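Local structure of glutaconate CoA-transferase subunit A (Acidaminococcus fermentans, 1POI) at residues V35-I38 and L39-G42; K268-E271 and D272-F276. The protein catalyses the transfer of coenzyme A from acetyl-CoA to glutaconate or (R)-2-hydroxyglutarate, a step in the fermentation of glutamate through the hydroxyglutarate pathway. One frame throughout, in Å; residues are numbered along the deposited sequence.

Contact 1. Residues V35-I38 and L39-G42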
# COMPACT_ATOMS: atom_id res chain seq x y z
N VAL A 35 14.35 -11.52 -26.91
CA VAL A 35 14.16 -12.10 -28.22
C VAL A 35 15.02 -11.38 -29.25
O VAL A 35 15.41 -11.93 -30.28
CB VAL A 35 12.68 -12.10 -28.62
CG1 VAL A 35 12.51 -12.32 -30.13
CG2 VAL A 35 11.98 -13.19 -27.88
N PHE A 36 15.39 -10.15 -28.94
CA PHE A 36 16.24 -9.42 -29.86
C PHE A 36 17.65 -9.95 -29.84
O PHE A 36 18.24 -10.13 -30.89
CB PHE A 36 16.23 -7.92 -29.56
CG PHE A 36 15.20 -7.16 -30.33
CD1 PHE A 36 14.06 -7.81 -30.80
CD2 PHE A 36 15.38 -5.81 -30.62
CE1 PHE A 36 13.11 -7.12 -31.56
CE2 PHE A 36 14.43 -5.11 -31.38
CZ PHE A 36 13.29 -5.78 -31.85
N GLU A 37 18.18 -10.22 -28.65
CA GLU A 37 19.54 -10.73 -28.49
C GLU A 37 19.67 -12.17 -29.04
O GLU A 37 20.70 -12.54 -29.62
CB GLU A 37 19.97 -10.65 -27.04
CG GLU A 37 21.45 -10.84 -26.85
CD GLU A 37 22.29 -9.59 -27.14
OE1 GLU A 37 21.71 -8.49 -27.33
OE2 GLU A 37 23.54 -9.71 -27.14
N ILE A 38 18.64 -12.98 -28.87
CA ILE A 38 18.66 -14.33 -29.40
C ILE A 38 18.95 -14.18 -30.90
O ILE A 38 19.94 -14.70 -31.41
CB ILE A 38 17.32 -15.04 -29.14
CG1 ILE A 38 17.28 -15.55 -27.70
CG2 ILE A 38 17.09 -16.15 -30.13
CD1 ILE A 38 15.90 -16.11 -27.26
N LEU A 39 18.14 -13.39 -31.60
CA LEU A 39 18.34 -13.17 -33.04
C LEU A 39 19.72 -12.60 -33.35
O LEU A 39 20.48 -13.14 -34.16
CB LEU A 39 17.29 -12.20 -33.59
CG LEU A 39 15.91 -12.78 -33.81
CD1 LEU A 39 15.04 -11.72 -34.42
CD2 LEU A 39 16.02 -13.95 -34.73
N ARG A 40 20.02 -11.50 -32.68
CA ARG A 40 21.28 -10.79 -32.84
C ARG A 40 22.47 -11.72 -32.62
O ARG A 40 23.56 -11.44 -33.11
CB ARG A 40 21.33 -9.61 -31.85
CG ARG A 40 22.32 -8.51 -32.15
CD ARG A 40 22.24 -7.38 -31.13
NE ARG A 40 20.96 -6.69 -31.24
CZ ARG A 40 20.21 -6.33 -30.20
NH1 ARG A 40 20.61 -6.58 -28.97
NH2 ARG A 40 19.03 -5.76 -30.41
N GLN A 41 22.28 -12.82 -31.91
CA GLN A 41 23.41 -13.71 -31.66
C GLN A 41 23.56 -14.92 -32.59
O GLN A 41 24.47 -15.72 -32.44
CB GLN A 41 23.44 -14.12 -30.19
CG GLN A 41 23.96 -13.03 -29.28
CD GLN A 41 24.31 -13.55 -27.92
OE1 GLN A 41 24.82 -14.65 -27.79
NE2 GLN A 41 24.04 -12.76 -26.89
N GLY A 42 22.71 -15.00 -33.60
CA GLY A 42 22.80 -16.10 -34.53
C GLY A 42 22.33 -17.38 -33.89
O GLY A 42 22.60 -18.48 -34.40

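Contact 2. Residues K268-E271 and D272-F276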
# COMPACT_ATOMS: atom_id res chain seq x y z
N LYS A 268 4.55 -8.37 -43.94
CA LYS A 268 3.72 -8.98 -45.00
C LYS A 268 4.59 -9.57 -46.08
O LYS A 268 4.08 -10.23 -47.00
CB LYS A 268 2.73 -7.99 -45.61
CG LYS A 268 1.78 -7.39 -44.62
CD LYS A 268 0.65 -6.62 -45.28
CE LYS A 268 -0.18 -5.89 -44.21
NZ LYS A 268 -1.43 -5.27 -44.73
N THR A 269 5.88 -9.24 -46.04
CA THR A 269 6.85 -9.76 -47.00
C THR A 269 8.21 -9.89 -46.31
O THR A 269 8.61 -9.04 -45.50
CB THR A 269 7.05 -8.85 -48.24
OG1 THR A 269 7.78 -7.68 -47.86
CG2 THR A 269 5.72 -8.45 -48.87
N GLN A 270 8.93 -10.92 -46.72
CA GLN A 270 10.25 -11.23 -46.20
C GLN A 270 11.23 -10.06 -46.39
O GLN A 270 12.11 -9.84 -45.55
CB GLN A 270 10.78 -12.45 -46.93
CG GLN A 270 11.96 -13.09 -46.25
CD GLN A 270 11.60 -13.63 -44.90
OE1 GLN A 270 10.54 -14.23 -44.72
NE2 GLN A 270 12.47 -13.37 -43.92
N GLU A 271 11.06 -9.33 -47.50
CA GLU A 271 11.92 -8.19 -47.82
C GLU A 271 11.73 -7.06 -46.83
O GLU A 271 12.70 -6.54 -46.26
CB GLU A 271 11.57 -7.62 -49.20
CG GLU A 271 11.71 -8.55 -50.38
CD GLU A 271 11.77 -7.78 -51.70
OE1 GLU A 271 11.76 -6.53 -51.67
OE2 GLU A 271 11.83 -8.43 -52.77
N ASP A 272 10.46 -6.65 -46.70
CA ASP A 272 10.07 -5.57 -45.80
C ASP A 272 10.48 -5.99 -44.41
O ASP A 272 11.03 -5.18 -43.65
CB ASP A 272 8.55 -5.31 -45.83
CG ASP A 272 8.08 -4.59 -47.10
OD1 ASP A 272 8.90 -3.98 -47.82
OD2 ASP A 272 6.85 -4.63 -47.35
N PHE A 273 10.25 -7.28 -44.13
CA PHE A 273 10.57 -7.89 -42.85
C PHE A 273 12.05 -7.81 -42.49
O PHE A 273 12.43 -7.29 -41.43
CB PHE A 273 10.11 -9.34 -42.83
CG PHE A 273 10.39 -10.03 -41.54
CD1 PHE A 273 9.57 -9.81 -40.43
CD2 PHE A 273 11.51 -10.85 -41.39
CE1 PHE A 273 9.87 -10.39 -39.20
CE2 PHE A 273 11.81 -11.43 -40.16
CZ PHE A 273 10.99 -11.19 -39.06
N ASP A 274 12.88 -8.34 -43.38
CA ASP A 274 14.33 -8.37 -43.18
C ASP A 274 14.88 -6.98 -43.05
O ASP A 274 15.82 -6.75 -42.28
CB ASP A 274 15.02 -9.11 -44.33
CG ASP A 274 14.73 -10.60 -44.31
OD1 ASP A 274 14.86 -11.21 -43.22
OD2 ASP A 274 14.36 -11.14 -45.38
N ALA A 275 14.29 -6.06 -43.81
CA ALA A 275 14.68 -4.65 -43.80
C ALA A 275 14.41 -4.10 -42.40
O ALA A 275 15.29 -3.47 -41.78
CB ALA A 275 13.86 -3.89 -44.83
N PHE A 276 13.20 -4.38 -41.90
CA PHE A 276 12.77 -3.99 -40.57
C PHE A 276 13.74 -4.53 -39.53
O PHE A 276 14.22 -3.78 -38.67
CB PHE A 276 11.39 -4.54 -40.28
CG PHE A 276 11.00 -4.46 -38.83
CD1 PHE A 276 11.35 -5.50 -37.95
CD2 PHE A 276 10.32 -3.34 -38.33
CE1 PHE A 276 11.03 -5.42 -36.60
CE2 PHE A 276 9.99 -3.24 -36.99
CZ PHE A 276 10.35 -4.28 -36.11

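Contact 1. Residues V35-I38 and L39-G42
E37 reaches R40 with one carboxylate oxygen and Q41 with the other at the C-terminal end of helix 32-40, which links parallel strands 19-22 and 46-49 as the helix of a beta-alpha-beta unit. CG of E37 lies anti to the backbone N (chi1 -166°), and a bend at chi2 turns the carboxylate along the helix toward its end. OE1 forms a salt bridge with R40 NH1 at 2.7 Å; as a hydrogen bond it is weak because of its poor angle, and the carboxylate and guanidinium planes stand 78° apart. OE2 receives Q41 NE2 at 3.1 Å on its anti lone pair and also has a salt bridge to K7, so the buried carboxylate is gripped by three side chains. The tight side is apolar: V35, I38 and L39 pack on helix 55-62, and the F36 ring meets Y290 nearly at right angles. R40 and Q41, partly exposed, form the looser side. The R40 chain bends at chi3 and brings NH2 within 3.6 Å of F36 CB, with ring and guanidinium planes almost perpendicular, while NE donates to V281 O. The helix ends in a Schellman motif, G42 taking a positive phi and its N bonding back to L39 O at 3.0 Å. Within the last regular turn, R40 N donates to F36 O at 2.9 Å. Q41 N has a weak bond to E37 O and a better one to I38 O at 3.0 Å, where the N sits above the carbonyl plane, 63° out of it.

Contact 2. Residues K268-E271 and D272-F276
With chi1 at 73°, T269 places OG1 between its own backbone N and carbonyl carbon, facing D272 N; Q270, by contrast, sets CG anti to the backbone N and bends at chi2 (63°), which turns its amide along the helix toward D274. OG1 accepts from D272 N at 3.1 Å in a fairly straight bond. The side chain of D272 lies beside the same hydroxyl, its CB 3.2 Å from T269 OG1. The T269 carbonyl serves the next residue: F273 N donates to T269 O at 2.8 Å. T269 is thus the N-cap of helix 270-282, its hydroxyl and carbonyl occupying two N-H groups of the first turn. The regular helical bonds follow, D274 N to Q270 O at 2.7 Å and A275 N to E271 O at 3.0 Å. Across the same turn, Q270 NE2 lies 3.3 Å from both D274 OD1 and D274 OD2, a weak interaction shared between the two carboxylate oxygens, with amide and carboxylate planes 49° apart. Stronger ties hold the Q270 amide from outside: OE1 accepts from R85 and W89 on helix 84-92, and NE2 also donates to G62 O. The acidic side chains of E271, D272 and D274 are exposed, and their negative charge near the helix N terminus would be expected to interact favourably with the helix dipole. F273 turns to the buried side, packing on Y263 and R85, and its CD2 comes within 3.7 Å of Q270 NE2.

How the contacts relate
Contact 1 finishes helix 32-40 and contact 2 begins helix 270-282, so one is a C-terminal and the other an N-terminal helix end. Their centres lie about 17 Å apart and their nearest atoms about 5 Å, without touching. Helix 270-282 connects them: it starts at the T269 cap, and its V281 packs on F36 and L39. Helix 55-62 and the residues just after it form a second bridge, with L60 touching I38 and L39, and N63 against both L39 and F273. Contact 1 is mostly buried, whereas contact 2 lies at the surface; a bound copper ion is about 8 Å from the Q41 side chain.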